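Side-chain contacts in GDSL-like Lipase (Parabacteroides distasonis, PDB 3P94), which is a serine hydrolase of the GDSL-like lipase family with a flavodoxin-like fold, and probably hydrolyses ester bonds, perhaps those of lysophospholipids: residues A[9-14]-A[32-37]; A[13-18]-A[50-55]; A[25-30]-A[41-46]; A[57-62]-A[104-109]. All coordinates share one frame; numbering follows the deposited sequence.

Contact 1 of 4, residues A[9-14]-A[32-37]; sequences FGRYAE and ITDGWW
Arg11 and Asp34 reach for each other from opposite directions and close a two-pronged salt bridge, the guanidinium end-on to the carboxylate. NH1 of Arg11 gives a hydrogen to OD2 of Asp34 at 2.9 Å, with an almost straight N-H...O angle of 175°. NH2 of Arg11 pairs with OD1 of Asp34 at 2.8 Å. Both oxygens are met on their syn sides and both lie in the guanidinium plane, yet the two flat groups are twisted 31° apart, so the pair is not fully coplanar. Asp34 sits on helix 31-34, three residues after Ser31. In this SGNH-hydrolase fold Ser31, His182 and Asp179 are probably the catalytic triad expected of the family; the Asp34 side chain lies near that group without touching it. The bridge thus ties the chain leading into helix 13-16 to the short helix that follows strand 23-29, the first in the chain. Tyr12 backs it up: its OH stands 3.3 Å above one face of the Arg11 guanidinium, toward the rim. The Arg11 chain bends at chi2 (74°), which lets CG lie over a face of the Tyr12 ring while the guanidinium faces Asp34. The Tyr12 OH is 4.2 Å from OD1 of Asp34 and makes its hydrogen bond with the backbone O of Gly53 instead. OD2 of Asp34 also accepts from Ser55 N, a second partner for the carboxylate.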
loop_
_atom_site.group_PDB
_atom_site.type_symbol
_atom_site.label_atom_id
_atom_site.label_comp_id
_atom_site.label_asym_id
_atom_site.label_seq_id
_atom_site.Cartn_x
_atom_site.Cartn_y
_atom_site.Cartn_z
ATOM N N PHE A 9 1.430 14.983 -7.077
ATOM C CA PHE A 9 2.893 15.020 -7.249
ATOM C C PHE A 9 3.508 16.053 -6.284
ATOM O O PHE A 9 4.656 15.901 -5.861
ATOM C CB PHE A 9 3.248 15.404 -8.698
ATOM C CG PHE A 9 3.137 14.322 -9.747
ATOM C CD1 PHE A 9 4.107 13.340 -9.853
ATOM C CD2 PHE A 9 2.119 14.346 -10.695
ATOM C CE1 PHE A 9 4.051 12.385 -10.875
ATOM C CE2 PHE A 9 2.054 13.382 -11.711
ATOM C CZ PHE A 9 3.017 12.405 -11.790
ATOM N N GLY A 10 2.723 17.081 -5.961
ATOM C CA GLY A 10 3.095 18.165 -5.056
ATOM C C GLY A 10 3.261 17.764 -3.602
ATOM O O GLY A 10 3.940 18.464 -2.855
ATOM N N ARG A 11 2.661 16.635 -3.180
ATOM C CA ARG A 11 2.765 16.180 -1.791
ATOM C C ARG A 11 4.224 15.869 -1.390
ATOM O O ARG A 11 4.666 16.323 -0.324
ATOM C CB ARG A 11 1.862 14.961 -1.539
ATOM C CG ARG A 11 2.049 14.268 -0.160
ATOM C CD ARG A 11 1.462 15.031 1.031
ATOM N NE ARG A 11 1.812 14.381 2.294
ATOM C CZ ARG A 11 1.111 13.398 2.851
ATOM N NH1 ARG A 11 -0.010 12.970 2.285
ATOM N NH2 ARG A 11 1.513 12.853 3.990
ATOM N N TYR A 12 4.967 15.122 -2.227
ATOM C CA TYR A 12 6.346 14.758 -1.872
ATOM C C TYR A 12 7.427 15.301 -2.812
ATOM O O TYR A 12 8.597 14.948 -2.631
ATOM C CB TYR A 12 6.475 13.239 -1.814
ATOM C CG TYR A 12 5.691 12.612 -0.680
ATOM C CD1 TYR A 12 6.058 12.825 0.647
ATOM C CD2 TYR A 12 4.639 11.741 -0.935
ATOM C CE1 TYR A 12 5.372 12.218 1.693
ATOM C CE2 TYR A 12 3.955 11.113 0.101
ATOM C CZ TYR A 12 4.314 11.368 1.413
ATOM O OH TYR A 12 3.650 10.756 2.435
ATOM N N ALA A 13 7.065 16.157 -3.793
ATOM C CA ALA A 13 8.037 16.715 -4.748
ATOM C C ALA A 13 9.258 17.341 -4.025
ATOM O O ALA A 13 10.394 17.059 -4.392
ATOM C CB ALA A 13 7.366 17.753 -5.635
ATOM N N GLU A 14 9.014 18.133 -2.962
ATOM C CA GLU A 14 10.059 18.799 -2.188
ATOM C C GLU A 14 10.838 17.814 -1.325
ATOM O O GLU A 14 12.072 17.869 -1.310
ATOM C CB GLU A 14 9.472 19.939 -1.331
ATOM C CG GLU A 14 9.093 21.167 -2.139
ATOM C CD GLU A 14 10.204 21.786 -2.971
ATOM O OE1 GLU A 14 11.342 21.917 -2.466
ATOM O OE2 GLU A 14 9.931 22.134 -4.142
ATOM N N ILE A 32 -3.657 4.105 4.764
ATOM C CA ILE A 32 -3.082 3.161 5.742
ATOM C C ILE A 32 -1.570 3.440 5.887
ATOM O O ILE A 32 -1.069 3.499 7.008
ATOM C CB ILE A 32 -3.403 1.687 5.399
ATOM C CG1 ILE A 32 -4.942 1.476 5.496
ATOM C CG2 ILE A 32 -2.664 0.734 6.343
ATOM C CD1 ILE A 32 -5.468 0.197 4.890
ATOM N N THR A 33 -0.869 3.673 4.774
ATOM C CA THR A 33 0.552 4.016 4.817
ATOM C C THR A 33 0.690 5.456 5.364
ATOM O O THR A 33 1.546 5.708 6.205
ATOM C CB THR A 33 1.208 3.830 3.425
ATOM O OG1 THR A 33 1.015 2.478 2.994
ATOM C CG2 THR A 33 2.702 4.130 3.439
ATOM N N ASP A 34 -0.177 6.380 4.909
ATOM C CA ASP A 34 -0.157 7.792 5.355
ATOM C C ASP A 34 -0.469 7.951 6.880
ATOM O O ASP A 34 -0.007 8.901 7.509
ATOM C CB ASP A 34 -1.129 8.652 4.523
ATOM C CG ASP A 34 -0.750 10.122 4.382
ATOM O OD1 ASP A 34 0.297 10.530 4.938
ATOM O OD2 ASP A 34 -1.468 10.852 3.674
ATOM N N GLY A 35 -1.213 7.010 7.456
ATOM C CA GLY A 35 -1.568 7.036 8.871
ATOM C C GLY A 35 -0.529 6.433 9.796
ATOM O O GLY A 35 -0.654 6.518 11.023
ATOM N N TRP A 36 0.508 5.820 9.223
ATOM C CA TRP A 36 1.548 5.150 9.982
ATOM C C TRP A 36 2.421 6.140 10.757
ATOM O O TRP A 36 2.652 5.894 11.942
ATOM C CB TRP A 36 2.412 4.261 9.074
ATOM C CG TRP A 36 2.983 3.036 9.745
ATOM C CD1 TRP A 36 3.410 2.920 11.039
ATOM C CD2 TRP A 36 3.201 1.758 9.135
ATOM N NE1 TRP A 36 3.837 1.637 11.282
ATOM C CE2 TRP A 36 3.715 0.900 10.130
ATOM C CE3 TRP A 36 2.950 1.235 7.854
ATOM C CZ2 TRP A 36 4.009 -0.452 9.877
ATOM C CZ3 TRP A 36 3.266 -0.096 7.592
ATOM C CH2 TRP A 36 3.798 -0.920 8.589
ATOM N N TRP A 37 2.900 7.241 10.120
ATOM C CA TRP A 37 3.750 8.235 10.809
ATOM C C TRP A 37 3.027 8.860 12.048
ATOM O O TRP A 37 3.629 8.813 13.111
ATOM C CB TRP A 37 4.265 9.331 9.861
ATOM C CG TRP A 37 5.180 10.312 10.538
ATOM C CD1 TRP A 37 6.528 10.203 10.687
ATOM C CD2 TRP A 37 4.799 11.533 11.198
ATOM N NE1 TRP A 37 7.013 11.269 11.412
ATOM C CE2 TRP A 37 5.975 12.106 11.729
ATOM C CE3 TRP A 37 3.576 12.206 11.380
ATOM C CZ2 TRP A 37 5.963 13.311 12.450
ATOM C CZ3 TRP A 37 3.569 13.406 12.069
ATOM C CH2 TRP A 37 4.751 13.953 12.589
#

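Contact 2 of 4, residues A[13-18]-A[50-55]; sequences AEANKT and VDRGIS
Arg52 reaches from strand 49-53, an outermost strand of the parallel flavodoxin-like sheet, to Asn16 on the short helix 13-16. Val50, earlier in the strand, lays CG1 over the centre of one face of the Arg52 guanidinium, 3.5 Å above its plane. Next comes Asp51, whose backbone O accepts from NH1 of Arg52 at 2.8 Å; this nitrogen stands above the carbonyl plane. Arg52 itself has CG anti to its carbonyl carbon (chi1 -71°) and a chain bent at chi2, a course that ends with the guanidinium side-on to the asparagine. Its NE and NH2 both give a hydrogen to the single oxygen OD1 of Asn16, NE at 2.8 Å and NH2 at 2.8 Å. Sharing one acceptor bends both bonds, with N-H...O angles of 139° and 136°. NE lies in the carbonyl plane of Asn16, whereas NH2 is tilted from it. The amide nitrogen ND2 of Asn16 is taken by Asp69 of helix 59-71, which fixes the amide's rotation with OD1 turned to the arginine. Ala15 adds a van der Waals touch, its CB 3.8 Å from NH2 of Arg52. Past the arginine, the backbone N of Gly53 donates to OD1 of Asp51 in an Asx turn, reaching that oxygen on its anti side at 3.2 Å.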
loop_
_atom_site.group_PDB
_atom_site.type_symbol
_atom_site.label_atom_id
_atom_site.label_comp_id
_atom_site.label_asym_id
_atom_site.label_seq_id
_atom_site.Cartn_x
_atom_site.Cartn_y
_atom_site.Cartn_z
ATOM N N ALA A 13 7.065 16.157 -3.793
ATOM C CA ALA A 13 8.037 16.715 -4.748
ATOM C C ALA A 13 9.258 17.341 -4.025
ATOM O O ALA A 13 10.394 17.059 -4.392
ATOM C CB ALA A 13 7.366 17.753 -5.635
ATOM N N GLU A 14 9.014 18.133 -2.962
ATOM C CA GLU A 14 10.059 18.799 -2.188
ATOM C C GLU A 14 10.838 17.814 -1.325
ATOM O O GLU A 14 12.072 17.869 -1.310
ATOM C CB GLU A 14 9.472 19.939 -1.331
ATOM C CG GLU A 14 9.093 21.167 -2.139
ATOM C CD GLU A 14 10.204 21.786 -2.971
ATOM O OE1 GLU A 14 11.342 21.917 -2.466
ATOM O OE2 GLU A 14 9.931 22.134 -4.142
ATOM N N ALA A 15 10.129 16.915 -0.620
ATOM C CA ALA A 15 10.723 15.885 0.232
ATOM C C ALA A 15 11.693 14.985 -0.551
ATOM O O ALA A 15 12.743 14.629 -0.020
ATOM C CB ALA A 15 9.637 15.047 0.861
ATOM N N ASN A 16 11.360 14.650 -1.815
ATOM C CA ASN A 16 12.182 13.810 -2.698
ATOM C C ASN A 16 13.572 14.409 -2.963
ATOM O O ASN A 16 14.532 13.656 -3.131
ATOM C CB ASN A 16 11.465 13.578 -4.024
ATOM C CG ASN A 16 10.274 12.644 -3.927
ATOM O OD1 ASN A 16 10.127 11.854 -2.991
ATOM N ND2 ASN A 16 9.384 12.714 -4.892
ATOM N N LYS A 17 13.682 15.746 -2.962
ATOM C CA LYS A 17 14.930 16.487 -3.231
ATOM C C LYS A 17 16.006 16.308 -2.135
ATOM O O LYS A 17 17.173 16.590 -2.401
ATOM C CB LYS A 17 14.644 17.982 -3.426
ATOM C CG LYS A 17 13.655 18.289 -4.560
ATOM C CD LYS A 17 13.873 19.694 -5.097
ATOM C CE LYS A 17 12.625 20.496 -5.302
ATOM N NZ LYS A 17 12.857 21.904 -4.917
ATOM N N THR A 18 15.640 15.831 -0.933
ATOM C CA THR A 18 16.620 15.644 0.143
ATOM C C THR A 18 16.763 14.170 0.552
ATOM O O THR A 18 17.539 13.859 1.466
ATOM C CB THR A 18 16.324 16.551 1.343
ATOM O OG1 THR A 18 14.976 16.361 1.777
ATOM C CG2 THR A 18 16.606 18.022 1.036
ATOM N N VAL A 50 11.488 5.011 3.381
ATOM C CA VAL A 50 10.961 6.255 2.824
ATOM C C VAL A 50 9.440 6.112 2.766
ATOM O O VAL A 50 8.941 5.213 2.097
ATOM C CB VAL A 50 11.586 6.602 1.444
ATOM C CG1 VAL A 50 10.947 7.848 0.845
ATOM C CG2 VAL A 50 13.091 6.784 1.553
ATOM N N ASP A 51 8.716 6.982 3.478
ATOM C CA ASP A 51 7.253 6.950 3.545
ATOM C C ASP A 51 6.667 7.780 2.398
ATOM O O ASP A 51 6.878 8.990 2.328
ATOM C CB ASP A 51 6.795 7.466 4.933
ATOM C CG ASP A 51 5.313 7.769 5.114
ATOM O OD1 ASP A 51 4.484 7.253 4.302
ATOM O OD2 ASP A 51 4.971 8.485 6.092
ATOM N N ARG A 52 5.950 7.119 1.490
ATOM C CA ARG A 52 5.334 7.792 0.351
ATOM C C ARG A 52 3.832 7.459 0.255
ATOM O O ARG A 52 3.264 7.423 -0.839
ATOM C CB ARG A 52 6.095 7.474 -0.960
ATOM C CG ARG A 52 7.489 8.146 -1.069
ATOM C CD ARG A 52 7.370 9.673 -1.119
ATOM N NE ARG A 52 8.647 10.385 -1.154
ATOM C CZ ARG A 52 9.271 10.865 -0.084
ATOM N NH1 ARG A 52 8.767 10.680 1.127
ATOM N NH2 ARG A 52 10.412 11.522 -0.214
ATOM N N GLY A 53 3.189 7.289 1.414
ATOM C CA GLY A 53 1.749 7.052 1.482
ATOM C C GLY A 53 0.973 8.346 1.316
ATOM O O GLY A 53 1.416 9.385 1.805
ATOM N N ILE A 54 -0.147 8.321 0.579
ATOM C CA ILE A 54 -1.000 9.513 0.398
ATOM C C ILE A 54 -2.457 9.124 0.617
ATOM O O ILE A 54 -3.004 8.315 -0.149
ATOM C CB ILE A 54 -0.817 10.243 -0.964
ATOM C CG1 ILE A 54 0.611 10.818 -1.112
ATOM C CG2 ILE A 54 -1.848 11.400 -1.084
ATOM C CD1 ILE A 54 0.899 11.574 -2.437
ATOM N N SER A 55 -3.096 9.742 1.637
ATOM C CA SER A 55 -4.492 9.492 1.977
ATOM C C SER A 55 -5.431 9.579 0.770
ATOM O O SER A 55 -5.284 10.476 -0.052
ATOM C CB SER A 55 -4.963 10.475 3.038
ATOM O OG SER A 55 -4.280 10.226 4.254
#

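Contact 3 of 4, residues A[25-30]-A[41-46]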
loop_
_atom_site.group_PDB
_atom_site.type_symbol
_atom_site.label_atom_id
_atom_site.label_comp_id
_atom_site.label_asym_id
_atom_site.label_seq_id
_atom_site.Cartn_x
_atom_site.Cartn_y
_atom_site.Cartn_z
ATOM N N VAL A 25 14.328 1.315 1.154
ATOM C CA VAL A 25 12.989 0.789 0.894
ATOM C C VAL A 25 11.996 1.934 0.912
ATOM O O VAL A 25 11.978 2.728 1.856
ATOM C CB VAL A 25 12.559 -0.316 1.915
ATOM C CG1 VAL A 25 11.151 -0.825 1.620
ATOM C CG2 VAL A 25 13.548 -1.484 1.964
ATOM N N VAL A 26 11.149 1.994 -0.109
ATOM C CA VAL A 26 10.104 2.983 -0.219
ATOM C C VAL A 26 8.765 2.293 0.082
ATOM O O VAL A 26 8.511 1.208 -0.431
ATOM C CB VAL A 26 10.129 3.653 -1.620
ATOM C CG1 VAL A 26 8.843 4.448 -1.896
ATOM C CG2 VAL A 26 11.364 4.545 -1.771
ATOM N N PHE A 27 7.942 2.901 0.940
ATOM C CA PHE A 27 6.598 2.406 1.247
ATOM C C PHE A 27 5.611 3.213 0.410
ATOM O O PHE A 27 5.428 4.415 0.646
ATOM C CB PHE A 27 6.274 2.507 2.756
ATOM C CG PHE A 27 6.790 1.362 3.609
ATOM C CD1 PHE A 27 8.148 1.091 3.689
ATOM C CD2 PHE A 27 5.916 0.588 4.365
ATOM C CE1 PHE A 27 8.616 0.028 4.461
ATOM C CE2 PHE A 27 6.385 -0.451 5.164
ATOM C CZ PHE A 27 7.734 -0.719 5.216
HETATM N N MSE A 28 5.027 2.559 -0.598
HETATM C CA MSE A 28 4.039 3.148 -1.507
HETATM C C MSE A 28 2.653 2.741 -0.999
HETATM O O MSE A 28 2.403 1.556 -0.724
HETATM C CB MSE A 28 4.341 2.653 -2.957
HETATM C CG MSE A 28 3.324 3.046 -4.015
HETATM SE SE MSE A 28 2.905 4.973 -4.036
HETATM C CE MSE A 28 4.582 5.709 -4.102
ATOM N N GLY A 29 1.775 3.723 -0.827
ATOM C CA GLY A 29 0.442 3.426 -0.346
ATOM C C GLY A 29 -0.545 4.567 -0.262
ATOM O O GLY A 29 -0.330 5.675 -0.772
ATOM N N ASN A 30 -1.653 4.257 0.384
ATOM C CA ASN A 30 -2.809 5.119 0.584
ATOM C C ASN A 30 -2.858 5.652 2.030
ATOM O O ASN A 30 -1.805 5.908 2.623
ATOM C CB ASN A 30 -4.072 4.331 0.226
ATOM C CG ASN A 30 -4.197 2.968 0.894
ATOM O OD1 ASN A 30 -3.890 2.770 2.089
ATOM N ND2 ASN A 30 -4.675 2.004 0.137
ATOM N N SER A 41 5.799 7.810 14.840
ATOM C CA SER A 41 6.616 8.841 14.181
ATOM C C SER A 41 8.050 8.425 13.808
ATOM O O SER A 41 8.603 9.024 12.890
ATOM C CB SER A 41 6.662 10.112 15.019
ATOM O OG SER A 41 7.356 9.919 16.240
ATOM N N THR A 42 8.635 7.398 14.465
ATOM C CA THR A 42 10.007 6.996 14.138
ATOM C C THR A 42 10.096 5.657 13.359
ATOM O O THR A 42 11.217 5.237 13.075
ATOM C CB THR A 42 10.888 6.937 15.393
ATOM O OG1 THR A 42 10.433 5.894 16.257
ATOM C CG2 THR A 42 10.966 8.267 16.131
ATOM N N PHE A 43 8.953 5.018 12.987
ATOM C CA PHE A 43 8.955 3.724 12.270
ATOM C C PHE A 43 9.813 3.748 10.996
ATOM O O PHE A 43 10.609 2.833 10.768
ATOM C CB PHE A 43 7.533 3.230 11.919
ATOM C CG PHE A 43 7.526 2.039 10.985
ATOM C CD1 PHE A 43 8.072 0.822 11.377
ATOM C CD2 PHE A 43 7.035 2.156 9.687
ATOM C CE1 PHE A 43 8.103 -0.265 10.496
ATOM C CE2 PHE A 43 7.072 1.069 8.805
ATOM C CZ PHE A 43 7.605 -0.130 9.214
ATOM N N PHE A 44 9.601 4.746 10.149
ATOM C CA PHE A 44 10.328 4.814 8.887
ATOM C C PHE A 44 11.784 5.222 9.115
ATOM O O PHE A 44 12.670 4.576 8.574
ATOM C CB PHE A 44 9.630 5.762 7.902
ATOM C CG PHE A 44 8.216 5.333 7.589
ATOM C CD1 PHE A 44 7.966 4.319 6.670
ATOM C CD2 PHE A 44 7.132 5.916 8.245
ATOM C CE1 PHE A 44 6.656 3.916 6.384
ATOM C CE2 PHE A 44 5.820 5.491 7.974
ATOM C CZ PHE A 44 5.596 4.495 7.043
ATOM N N ILE A 45 12.026 6.264 9.928
ATOM C CA ILE A 45 13.363 6.801 10.192
ATOM C C ILE A 45 14.289 5.750 10.849
ATOM O O ILE A 45 15.427 5.631 10.411
ATOM C CB ILE A 45 13.251 8.116 11.031
ATOM C CG1 ILE A 45 12.832 9.325 10.163
ATOM C CG2 ILE A 45 14.479 8.405 11.843
ATOM C CD1 ILE A 45 11.881 10.362 10.927
ATOM N N ARG A 46 13.822 4.992 11.868
ATOM C CA ARG A 46 14.685 4.008 12.561
ATOM C C ARG A 46 15.072 2.811 11.679
ATOM O O ARG A 46 16.069 2.146 11.946
ATOM C CB ARG A 46 14.061 3.521 13.878
ATOM C CG ARG A 46 12.807 2.640 13.753
ATOM C CD ARG A 46 12.165 2.474 15.120
ATOM N NE ARG A 46 10.995 1.595 15.079
ATOM C CZ ARG A 46 9.757 1.983 15.354
ATOM N NH1 ARG A 46 9.507 3.243 15.695
ATOM N NH2 ARG A 46 8.757 1.116 15.292
#
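One face of the Phe27 ring receives the edges of two phenylalanines from the helix at 43-47. Phe44 comes in edge-to-face: its CE1 stands over the ring, 3.8 Å from CG of Phe27, and the two planes are 83° apart with centroids 5.5 Å from each other. CE1 also reaches back to CB of Phe27, so the contact falls on the root of that ring. Phe43 takes the outer end in an offset edge-to-face pair, its plane at 88° to that of Phe27, with CE2 of Phe43 4.0 Å from CE2 of Phe27 and its CZ close to CZ of Phe27. The two helix rings also meet each other: CD2 of Phe43 lies 3.6 Å above the centre of one face of Phe44, and CE2 of Phe44 lies at the edge of Phe43. Different first torsions allow neighbours in sequence to share one target, Phe43 carrying CG anti to the backbone N (chi1 170°) and Phe44 anti to the carbonyl carbon. Phe27 belongs to strand 23-29, inside the parallel sheet, and the helix lies on the connection that leads from it to the neighbouring strand 49-53. Trp36 extends the aromatic cluster, stacked with Phe43 and in an edge-to-face pair with Phe44, while Val195 and Ile199 of helix 185-202 touch Phe27. No hydrogen bond crosses between the two segments; their cohesion comes from dispersion and from the weak attraction of partly positive ring C-H edges for a pi face, which favours these near-perpendicular tilts.

Contact 4 of 4, residues A[57-62]-A[104-109]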
loop_
_atom_site.group_PDB
_atom_site.type_symbol
_atom_site.label_atom_id
_atom_site.label_comp_id
_atom_site.label_asym_id
_atom_site.label_seq_id
_atom_site.Cartn_x
_atom_site.Cartn_y
_atom_site.Cartn_z
ATOM N N GLN A 57 -5.757 7.837 -1.962
ATOM C CA GLN A 57 -5.306 7.452 -3.297
ATOM C C GLN A 57 -5.693 6.026 -3.681
ATOM O O GLN A 57 -5.735 5.130 -2.835
ATOM C CB GLN A 57 -3.792 7.621 -3.436
ATOM C CG GLN A 57 -3.380 9.086 -3.527
ATOM C CD GLN A 57 -2.189 9.319 -4.423
ATOM O OE1 GLN A 57 -1.344 8.442 -4.623
ATOM N NE2 GLN A 57 -2.113 10.511 -5.013
ATOM N N THR A 58 -5.962 5.839 -4.971
ATOM C CA THR A 58 -6.262 4.537 -5.554
ATOM C C THR A 58 -5.007 4.081 -6.309
ATOM O O THR A 58 -4.040 4.848 -6.420
ATOM C CB THR A 58 -7.510 4.576 -6.457
ATOM O OG1 THR A 58 -7.189 5.140 -7.735
ATOM C CG2 THR A 58 -8.711 5.259 -5.814
ATOM N N THR A 59 -5.036 2.859 -6.863
ATOM C CA THR A 59 -3.897 2.319 -7.635
ATOM C C THR A 59 -3.623 3.173 -8.890
ATOM O O THR A 59 -2.491 3.169 -9.367
ATOM C CB THR A 59 -4.142 0.860 -8.003
ATOM O OG1 THR A 59 -5.319 0.767 -8.796
ATOM C CG2 THR A 59 -4.223 -0.066 -6.774
ATOM N N SER A 60 -4.653 3.908 -9.414
ATOM C CA SER A 60 -4.494 4.754 -10.602
ATOM C C SER A 60 -3.544 5.936 -10.324
ATOM O O SER A 60 -2.593 6.116 -11.082
ATOM C CB SER A 60 -5.844 5.243 -11.112
ATOM O OG SER A 60 -6.552 4.172 -11.711
ATOM N N GLU A 61 -3.760 6.707 -9.229
ATOM C CA GLU A 61 -2.873 7.834 -8.882
ATOM C C GLU A 61 -1.488 7.318 -8.568
ATOM O O GLU A 61 -0.489 7.926 -8.941
ATOM C CB GLU A 61 -3.394 8.656 -7.693
ATOM C CG GLU A 61 -4.698 9.389 -7.974
ATOM C CD GLU A 61 -5.939 8.686 -7.452
ATOM O OE1 GLU A 61 -5.902 7.448 -7.256
ATOM O OE2 GLU A 61 -6.942 9.388 -7.200
HETATM N N MSE A 62 -1.437 6.169 -7.906
HETATM C CA MSE A 62 -0.187 5.553 -7.517
HETATM C C MSE A 62 0.651 5.142 -8.722
HETATM O O MSE A 62 1.864 5.400 -8.723
HETATM C CB MSE A 62 -0.471 4.366 -6.604
HETATM C CG MSE A 62 -0.828 4.793 -5.214
HETATM SE SE MSE A 62 -0.970 3.208 -4.140
HETATM C CE MSE A 62 -2.680 3.698 -3.263
ATOM N N VAL A 104 -0.009 -4.699 -11.331
ATOM C CA VAL A 104 0.893 -5.432 -12.252
ATOM C C VAL A 104 1.785 -4.424 -13.015
ATOM O O VAL A 104 2.988 -4.654 -13.156
ATOM C CB VAL A 104 0.122 -6.362 -13.227
ATOM C CG1 VAL A 104 1.055 -7.010 -14.258
ATOM C CG2 VAL A 104 -0.648 -7.435 -12.463
ATOM N N SER A 105 1.205 -3.302 -13.473
ATOM C CA SER A 105 1.972 -2.271 -14.180
ATOM C C SER A 105 3.016 -1.639 -13.244
ATOM O O SER A 105 4.140 -1.426 -13.682
ATOM C CB SER A 105 1.044 -1.220 -14.763
ATOM O OG SER A 105 0.425 -1.749 -15.921
HETATM N N MSE A 106 2.673 -1.400 -11.945
HETATM C CA MSE A 106 3.654 -0.895 -10.958
HETATM C C MSE A 106 4.792 -1.918 -10.775
HETATM O O MSE A 106 5.967 -1.531 -10.785
HETATM C CB MSE A 106 3.005 -0.589 -9.604
HETATM C CG MSE A 106 2.102 0.652 -9.620
HETATM SE SE MSE A 106 1.513 1.087 -7.795
HETATM C CE MSE A 106 -0.365 0.681 -8.018
ATOM N N ALA A 107 4.451 -3.221 -10.657
ATOM C CA ALA A 107 5.437 -4.298 -10.496
ATOM C C ALA A 107 6.378 -4.354 -11.696
ATOM O O ALA A 107 7.589 -4.468 -11.512
ATOM C CB ALA A 107 4.734 -5.647 -10.305
ATOM N N GLU A 108 5.831 -4.230 -12.915
ATOM C CA GLU A 108 6.623 -4.286 -14.148
ATOM C C GLU A 108 7.531 -3.055 -14.289
ATOM O O GLU A 108 8.670 -3.201 -14.741
ATOM C CB GLU A 108 5.717 -4.457 -15.369
ATOM C CG GLU A 108 5.095 -5.848 -15.441
ATOM C CD GLU A 108 4.317 -6.202 -16.696
ATOM O OE1 GLU A 108 4.042 -5.302 -17.521
ATOM O OE2 GLU A 108 3.992 -7.398 -16.857
ATOM N N LEU A 109 7.057 -1.864 -13.877
ATOM C CA LEU A 109 7.876 -0.641 -13.909
ATOM C C LEU A 109 9.028 -0.746 -12.913
ATOM O O LEU A 109 10.148 -0.344 -13.233
ATOM C CB LEU A 109 7.033 0.623 -13.611
ATOM C CG LEU A 109 6.132 1.126 -14.732
ATOM C CD1 LEU A 109 5.256 2.258 -14.231
ATOM C CD2 LEU A 109 6.939 1.589 -15.963
#
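Met106, a selenomethionine, projects from helix 96-112 toward the start of helix 59-71, and only the end of its chain touches the other segment. CB leaves toward Thr59 and Met62, with CG anti to the carbonyl carbon, and chi2 keeps the chain extended (-173°). SE then comes within 4.0 Å of CB of Met62. At SE the chain bends through chi3 and sets the methyl CE among three atoms of two residues: 3.5 Å from the backbone O of Thr59, 3.8 Å from CB of Thr59, and 3.9 Å from CB of Met62. This is helix-to-helix packing within the flavodoxin-like fold, between helix 59-71, which follows strand 49-53, and helix 96-112, which precedes strand 116-120. The Met106 chain also touches Leu63 and Phe66, further along helix 59-71. Thr59 turns CB and CG2 to the methyl while its OG1 hydrogen-bonds Asp86 and Asn102. The start of helix 59-71 is held by a capping box: OG1 of Thr58 accepts from Ser60 N and donates to OE1 of Glu61 at 2.7 Å, and Thr58 N reaches the same OE1 from the opposite face of the carboxylate.

Overall arrangement
Contacts 1, 2 and 3 gather on one side of the chain's centre. Contacts 1 and 2 lie about 5 Å apart between centres and share Ala13 and Glu14 at helix 13-16; contact 3 is about 9 Å from contact 1 and about 10 Å from contact 2, inside whose loop it is nested along the chain. Strands 23-29 and 49-53, neighbours in the parallel sheet, join contacts 2 and 3 by backbone hydrogen bonds. Contact 4 comes last in sequence, about 16 to 18 Å from the others, and meets contact 3 where Met62 packs on Met28, Gly29 and Asn30. Contacts 1 to 3 join the N-terminal segment and helices 31-34 and 43-47 to those strands; contact 4 packs two helices together.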